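ORF14 (Streptomyces clavuligerus, PDB 2WPX) binds acetyl-coenzyme A and, as a tandem GNAT-family protein of the clavulanic acid biosynthesis pathway, probably transfers acyl groups. Local coordinates at residues Leu74-Pro79 against Pro83-Asp88; Gly172-Pro177 against Leu284-Leu289; Leu280-Lys285 against Ala318-Glu323. All coordinates share one frame; numbering follows the deposited sequence.

Interaction 1: Leu74-Pro79 against Pro83-Asp88; sequences LRLALP and PTARVD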
# COMPACT_ATOMS: atom_id res chain seq x y z
N LEU A 74 -3.30 15.06 -9.13
CA LEU A 74 -3.54 15.07 -7.69
C LEU A 74 -4.66 14.10 -7.35
O LEU A 74 -5.70 14.19 -7.93
CB LEU A 74 -4.01 16.46 -7.27
CG LEU A 74 -4.60 16.63 -5.87
CD1 LEU A 74 -3.50 16.56 -4.82
CD2 LEU A 74 -5.38 17.97 -5.78
N ARG A 75 -4.48 13.21 -6.40
CA ARG A 75 -5.56 12.29 -6.05
C ARG A 75 -5.78 12.36 -4.55
O ARG A 75 -4.84 12.18 -3.78
CB ARG A 75 -5.21 10.85 -6.45
CG ARG A 75 -4.84 10.66 -7.96
CD ARG A 75 -5.03 9.15 -8.43
NE ARG A 75 -6.40 8.63 -8.21
CZ ARG A 75 -6.70 7.34 -8.24
NH1 ARG A 75 -5.74 6.46 -8.51
NH2 ARG A 75 -7.94 6.92 -8.01
N LEU A 76 -7.02 12.63 -4.14
CA LEU A 76 -7.37 12.58 -2.74
C LEU A 76 -8.22 11.40 -2.42
O LEU A 76 -9.08 11.03 -3.21
CB LEU A 76 -8.18 13.80 -2.34
CG LEU A 76 -7.39 15.09 -2.24
CD1 LEU A 76 -8.19 16.04 -1.39
CD2 LEU A 76 -5.96 14.88 -1.69
N ALA A 77 -8.04 10.84 -1.24
CA ALA A 77 -8.98 9.80 -0.75
C ALA A 77 -9.64 10.39 0.45
O ALA A 77 -8.98 10.94 1.32
CB ALA A 77 -8.23 8.48 -0.40
N LEU A 78 -10.96 10.31 0.48
CA LEU A 78 -11.71 10.90 1.58
C LEU A 78 -12.40 9.79 2.35
O LEU A 78 -13.41 9.26 1.88
CB LEU A 78 -12.78 11.90 1.07
CG LEU A 78 -12.34 13.17 0.32
CD1 LEU A 78 -11.26 13.97 0.99
CD2 LEU A 78 -11.98 12.86 -1.08
N PRO A 79 -11.87 9.43 3.52
CA PRO A 79 -12.58 8.45 4.34
C PRO A 79 -13.95 8.99 4.80
O PRO A 79 -14.03 10.06 5.42
CB PRO A 79 -11.66 8.28 5.56
CG PRO A 79 -10.32 8.89 5.14
CD PRO A 79 -10.69 9.98 4.20
N PRO A 83 -12.50 13.62 9.49
CA PRO A 83 -12.03 14.99 9.31
C PRO A 83 -10.74 15.08 8.45
O PRO A 83 -10.17 16.15 8.30
CB PRO A 83 -11.75 15.41 10.77
CG PRO A 83 -11.24 14.11 11.38
CD PRO A 83 -12.27 13.14 10.86
N THR A 84 -10.33 13.99 7.86
CA THR A 84 -9.08 13.91 7.12
C THR A 84 -9.24 13.80 5.61
O THR A 84 -10.20 13.23 5.10
CB THR A 84 -8.34 12.63 7.57
OG1 THR A 84 -7.62 12.92 8.78
CG2 THR A 84 -7.39 12.20 6.53
N ALA A 85 -8.27 14.34 4.89
CA ALA A 85 -8.16 14.06 3.47
C ALA A 85 -6.75 13.58 3.20
O ALA A 85 -5.78 14.29 3.53
CB ALA A 85 -8.44 15.28 2.70
N ARG A 86 -6.64 12.41 2.59
CA ARG A 86 -5.38 11.78 2.35
C ARG A 86 -4.89 11.96 0.89
O ARG A 86 -5.63 11.69 -0.07
CB ARG A 86 -5.51 10.31 2.64
CG ARG A 86 -4.33 9.56 2.11
CD ARG A 86 -4.21 8.19 2.75
NE ARG A 86 -5.51 7.58 3.07
CZ ARG A 86 -6.21 6.82 2.22
NH1 ARG A 86 -5.72 6.63 1.00
NH2 ARG A 86 -7.38 6.27 2.58
N VAL A 87 -3.64 12.38 0.74
CA VAL A 87 -3.08 12.56 -0.59
C VAL A 87 -2.60 11.26 -1.14
O VAL A 87 -1.55 10.81 -0.78
CB VAL A 87 -1.95 13.62 -0.62
CG1 VAL A 87 -1.41 13.78 -2.03
CG2 VAL A 87 -2.52 14.96 -0.12
N ASP A 88 -3.37 10.63 -2.03
CA ASP A 88 -2.94 9.32 -2.50
C ASP A 88 -1.99 9.48 -3.67
O ASP A 88 -1.27 8.55 -3.99
CB ASP A 88 -4.12 8.48 -2.92
CG ASP A 88 -4.65 7.63 -1.79
OD1 ASP A 88 -5.70 7.00 -2.02
OD2 ASP A 88 -4.02 7.52 -0.70

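Interaction 2: Gly172-Pro177 against Leu284-Leu289; sequences GVPAVP and LKLANL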
# COMPACT_ATOMS: atom_id res chain seq x y z
N GLY A 172 13.53 -25.63 2.22
CA GLY A 172 12.12 -26.02 2.29
C GLY A 172 11.30 -25.21 3.28
O GLY A 172 11.73 -24.18 3.75
N VAL A 173 10.13 -25.70 3.60
CA VAL A 173 9.25 -25.05 4.56
C VAL A 173 9.38 -25.82 5.88
O VAL A 173 9.42 -27.06 5.91
CB VAL A 173 7.79 -25.14 4.03
CG1 VAL A 173 6.75 -24.42 4.94
CG2 VAL A 173 7.67 -24.61 2.58
N PRO A 174 9.40 -25.11 7.01
CA PRO A 174 9.53 -25.71 8.34
C PRO A 174 8.25 -26.52 8.65
O PRO A 174 7.18 -26.28 8.02
CB PRO A 174 9.56 -24.48 9.26
CG PRO A 174 9.77 -23.30 8.33
CD PRO A 174 9.12 -23.67 7.08
N ALA A 175 8.38 -27.44 9.62
CA ALA A 175 7.28 -28.29 10.09
C ALA A 175 6.23 -27.45 10.80
O ALA A 175 6.53 -26.46 11.46
CB ALA A 175 7.82 -29.34 11.04
N VAL A 176 4.98 -27.84 10.62
CA VAL A 176 3.86 -27.32 11.39
C VAL A 176 3.87 -27.86 12.81
O VAL A 176 3.96 -29.06 13.05
CB VAL A 176 2.53 -27.72 10.67
CG1 VAL A 176 1.32 -27.00 11.24
CG2 VAL A 176 2.67 -27.48 9.14
N PRO A 177 3.81 -26.96 13.79
CA PRO A 177 3.84 -27.37 15.19
C PRO A 177 2.62 -28.23 15.55
O PRO A 177 1.54 -28.02 14.99
CB PRO A 177 3.79 -26.04 15.95
CG PRO A 177 3.62 -24.96 14.94
CD PRO A 177 4.03 -25.52 13.60
N LEU A 284 4.20 -19.31 8.32
CA LEU A 284 3.23 -18.69 7.46
C LEU A 284 3.86 -17.97 6.22
O LEU A 284 3.43 -18.20 5.10
CB LEU A 284 2.32 -17.77 8.29
CG LEU A 284 1.25 -18.51 9.11
CD1 LEU A 284 0.45 -17.52 9.93
CD2 LEU A 284 0.28 -19.36 8.24
N LYS A 285 4.88 -17.15 6.40
CA LYS A 285 5.46 -16.46 5.22
C LYS A 285 6.08 -17.40 4.23
O LYS A 285 5.94 -17.21 3.01
CB LYS A 285 6.48 -15.38 5.61
CG LYS A 285 5.87 -14.23 6.32
CD LYS A 285 7.01 -13.40 6.84
CE LYS A 285 6.68 -11.92 6.76
NZ LYS A 285 5.93 -11.66 7.98
N LEU A 286 6.76 -18.43 4.75
CA LEU A 286 7.45 -19.37 3.88
C LEU A 286 6.45 -20.27 3.20
O LEU A 286 6.60 -20.52 2.00
CB LEU A 286 8.47 -20.19 4.64
CG LEU A 286 9.74 -19.42 4.90
CD1 LEU A 286 10.50 -20.24 5.90
CD2 LEU A 286 10.56 -19.25 3.62
N ALA A 287 5.44 -20.75 3.92
CA ALA A 287 4.42 -21.57 3.25
C ALA A 287 3.66 -20.74 2.22
O ALA A 287 3.41 -21.22 1.13
CB ALA A 287 3.41 -22.21 4.30
N ASN A 288 3.28 -19.50 2.57
CA ASN A 288 2.58 -18.65 1.58
C ASN A 288 3.44 -18.28 0.37
O ASN A 288 2.93 -18.17 -0.73
CB ASN A 288 2.04 -17.37 2.22
CG ASN A 288 0.74 -16.88 1.54
OD1 ASN A 288 0.54 -15.67 1.36
ND2 ASN A 288 -0.15 -17.82 1.17
N LEU A 289 4.73 -18.05 0.58
CA LEU A 289 5.60 -17.75 -0.54
C LEU A 289 5.66 -18.97 -1.47
O LEU A 289 5.58 -18.87 -2.68
CB LEU A 289 6.99 -17.32 -0.09
CG LEU A 289 7.98 -16.90 -1.22
CD1 LEU A 289 7.49 -15.67 -1.88
CD2 LEU A 289 9.43 -16.70 -0.74

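Interaction 3: Leu280-Lys285 against Ala318-Glu323; sequences LGTLLK and AALGFE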
# COMPACT_ATOMS: atom_id res chain seq x y z
N LEU A 280 4.89 -19.24 14.20
CA LEU A 280 3.85 -19.13 13.18
C LEU A 280 4.18 -18.12 12.07
O LEU A 280 3.96 -18.38 10.90
CB LEU A 280 2.54 -18.75 13.85
CG LEU A 280 1.67 -19.93 14.26
CD1 LEU A 280 2.41 -21.25 14.25
CD2 LEU A 280 0.90 -19.69 15.52
N GLY A 281 4.78 -17.00 12.41
CA GLY A 281 5.03 -15.98 11.35
C GLY A 281 6.03 -16.41 10.29
O GLY A 281 5.85 -16.14 9.10
N THR A 282 7.13 -17.04 10.73
CA THR A 282 8.05 -17.64 9.78
C THR A 282 7.38 -18.76 8.98
O THR A 282 7.51 -18.83 7.80
CB THR A 282 9.31 -18.14 10.49
OG1 THR A 282 9.96 -17.01 11.10
CG2 THR A 282 10.28 -18.75 9.49
N LEU A 283 6.63 -19.63 9.64
CA LEU A 283 6.05 -20.75 8.93
C LEU A 283 5.07 -20.22 7.90
O LEU A 283 5.09 -20.63 6.76
CB LEU A 283 5.31 -21.68 9.89
CG LEU A 283 4.34 -22.64 9.19
CD1 LEU A 283 5.09 -23.73 8.46
CD2 LEU A 283 3.38 -23.23 10.20
N LEU A 284 4.20 -19.31 8.32
CA LEU A 284 3.23 -18.69 7.46
C LEU A 284 3.86 -17.97 6.22
O LEU A 284 3.43 -18.20 5.10
CB LEU A 284 2.32 -17.77 8.29
CG LEU A 284 1.25 -18.51 9.11
CD1 LEU A 284 0.45 -17.52 9.93
CD2 LEU A 284 0.28 -19.36 8.24
N LYS A 285 4.88 -17.15 6.40
CA LYS A 285 5.46 -16.46 5.22
C LYS A 285 6.08 -17.40 4.23
O LYS A 285 5.94 -17.21 3.01
CB LYS A 285 6.48 -15.38 5.61
CG LYS A 285 5.87 -14.23 6.32
CD LYS A 285 7.01 -13.40 6.84
CE LYS A 285 6.68 -11.92 6.76
NZ LYS A 285 5.93 -11.66 7.98
N ALA A 318 13.54 -10.13 7.98
CA ALA A 318 14.99 -10.13 7.83
C ALA A 318 15.57 -11.53 7.72
O ALA A 318 16.35 -11.81 6.78
CB ALA A 318 15.70 -9.35 9.00
N ALA A 319 15.19 -12.42 8.64
CA ALA A 319 15.62 -13.85 8.56
C ALA A 319 15.31 -14.38 7.19
O ALA A 319 15.94 -15.30 6.73
CB ALA A 319 14.88 -14.74 9.60
N LEU A 320 14.29 -13.84 6.55
CA LEU A 320 13.85 -14.45 5.29
C LEU A 320 14.56 -13.82 4.08
O LEU A 320 14.27 -14.18 2.95
CB LEU A 320 12.33 -14.27 5.12
CG LEU A 320 11.39 -15.38 5.61
CD1 LEU A 320 11.70 -15.64 7.06
CD2 LEU A 320 9.95 -15.01 5.43
N GLY A 321 15.45 -12.85 4.31
CA GLY A 321 16.15 -12.20 3.20
C GLY A 321 15.59 -10.81 2.84
O GLY A 321 16.13 -10.14 1.95
N PHE A 322 14.51 -10.39 3.50
CA PHE A 322 14.00 -9.06 3.23
C PHE A 322 15.05 -8.00 3.66
O PHE A 322 15.63 -8.12 4.73
CB PHE A 322 12.63 -8.80 3.89
CG PHE A 322 11.44 -9.31 3.09
CD1 PHE A 322 10.89 -10.57 3.36
CD2 PHE A 322 10.87 -8.52 2.11
CE1 PHE A 322 9.79 -11.02 2.68
CE2 PHE A 322 9.76 -8.95 1.39
CZ PHE A 322 9.22 -10.20 1.65
N GLU A 323 15.30 -6.98 2.82
CA GLU A 323 16.24 -5.91 3.15
C GLU A 323 15.54 -4.56 3.11
O GLU A 323 14.85 -4.22 2.15
CB GLU A 323 17.47 -5.93 2.22
CG GLU A 323 18.23 -7.23 2.29
CD GLU A 323 19.42 -7.31 1.30
OE1 GLU A 323 19.23 -7.12 0.09
OE2 GLU A 323 20.55 -7.58 1.76

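Interaction 1: Leu74-Pro79 against Pro83-Asp88
A77 and R86 form the hydrogen-bonded pair of this antiparallel hairpin: A77 N donates to R86 O (2.8 Å) and R86 N returns a bond to A77 O (3.0 Å). D88 N adds a third bond, to R75 O (2.8 Å), at the point where the chain turns a corner.

Polar side chains gather over A77. R86 NH1 meets D88 OD2 at 2.6 Å in a salt bridge on the syn side of the carboxylate. With CG anti to the backbone N (chi1 167°) and a bend at chi3, the R86 chain lays one guanidinium face over A77 CB, 3.4 Å from NH1, while D88 OD1 approaches the same methyl. R75 sends its own charge to D61 instead.

The other sheet face is apolar. L76 and V87, a non-hydrogen-bonded pair, meet through CD2 and CG2 at 3.8 Å, and L78 CD1 reaches A85 CB at 3.5 Å.

This hairpin lies in the first GNAT domain. Further along strand 84-92, L90 and V92 bind acetyl-CoA, which is about 5 Å away between the V87 side chain and the nearest acetyl-CoA atoms. L74 and L76 pack against helix 101-115, R75 touches helix 43-51, and T84, A85 and R86 meet strand 120-127.

Interaction 2: Gly172-Pro177 against Leu284-Leu289
V173 and P174 make a small apolar contact with L286 and A287, by which an irregular connection is laid along the outer side of helix 280-295. The connection runs from strand 149-162 to strand 180-185, and only 155 Å² is buried here, with no hydrogen bond between the segments. P174 crosses the L286 side chain at about a right angle: its ring atoms CD and CG rest on the L286 CD1 methyl, with CD 3.9 Å from CD1. L286 keeps CG anti to its carbonyl carbon (chi1 -78°), which sends the branched end out from the helix to meet the ring. V173 works mainly through CG1. This methyl, anti to the backbone N (chi1 -177°), lies 4.1 Å from A287 CB and 4.0 Å from A287 N, thus against the helix backbone as much as against the methyl; CG2 lies near the L286 carbonyl.

The helix belongs to the second GNAT domain, where it follows strand 263-271 much as helix 101-115 follows strand 84-92 in the first. Its opposite flank serves the sheet: the L284 side chain touches T238 and A240 of strand 234-242. Beyond G172, whose phi is positive, the chain is extended, and from P174 to P177 its backbone angles are like those of polyproline II. It draws away from 284-289 after P174, though P177 still touches L280 at the start of the helix. L286 is covered further by P168 and L169 of the same connection, while V173 also meets L283 and E290, a turn to each side of A287.

Interaction 3: Leu280-Lys285 against Ala318-Glu323
L320 and K285 form the tight half of this contact, and L320 and T282 the looser one. The CD2 methyl of L320 settles against the aliphatic stem of K285, 3.5 Å from CB and 3.6 Å from CD, with the two side chains crossing at a slant. In K285 chi2 is extended (170°), carrying CD straight out from CA along the stem that CD2 lies against; the bends at chi3 and chi4 come only beyond it and turn the ammonium group aside. NZ then hydrogen-bonds to T269 OG1 on strand 263-271, while the K285 side chain also touches M313, V316 and N317 of helix 311-319.

Toward the surface the fit relaxes. L320 offers its other methyl, CD1, to T282 CG2 at 4.2 Å, and T282 holds CG2 anti to its backbone N, which places that methyl beside CD1. T282 is partly exposed and leans on V316 as well; A319, one residue before L320, is exposed.

What brings L320 into place is the end of helix 311-319. G321, with a phi of 102°, closes the helix in a Schellman motif, and G321 N bonds back to A318 O (2.8 Å). The sequence L320-G321-F322 that follows the last helix of the domain is a familiar element of GNAT domains; here it leads directly into strand 323-334, where E323 pairs through its backbone with W160 and through its carboxylate with R165. Between the two segments no hydrogen bond forms. The junction between helix 280-295 and the turn that closes helix 311-319 is thus apolar: the lysine contributes its aliphatic part, while its NZ is hydrogen-bonded to the T269 hydroxyl of the neighbouring strand.

Interactions 2 and 3 share L284 and K285 and use different flanks of helix 280-295, their centres 9 Å apart; they touch where L283 lies against V173 (CD1 to CG1 3.9 Å). Interaction 3 is a buried contact between helix 280-295 and the turn ending helix 311-319, whereas interaction 2 is a partly buried contact with a connecting chain near the surface. Neither has a hydrogen bond between its segments. Interaction 1 lies on the opposite side of the chain's centre, about 33 Å from interaction 3 between centres, in the first GNAT domain. Being strand pairing, it relies on backbone hydrogen bonds, with an apolar face and a salt-bridged one, and it alone lies close to the bound acetyl-CoA.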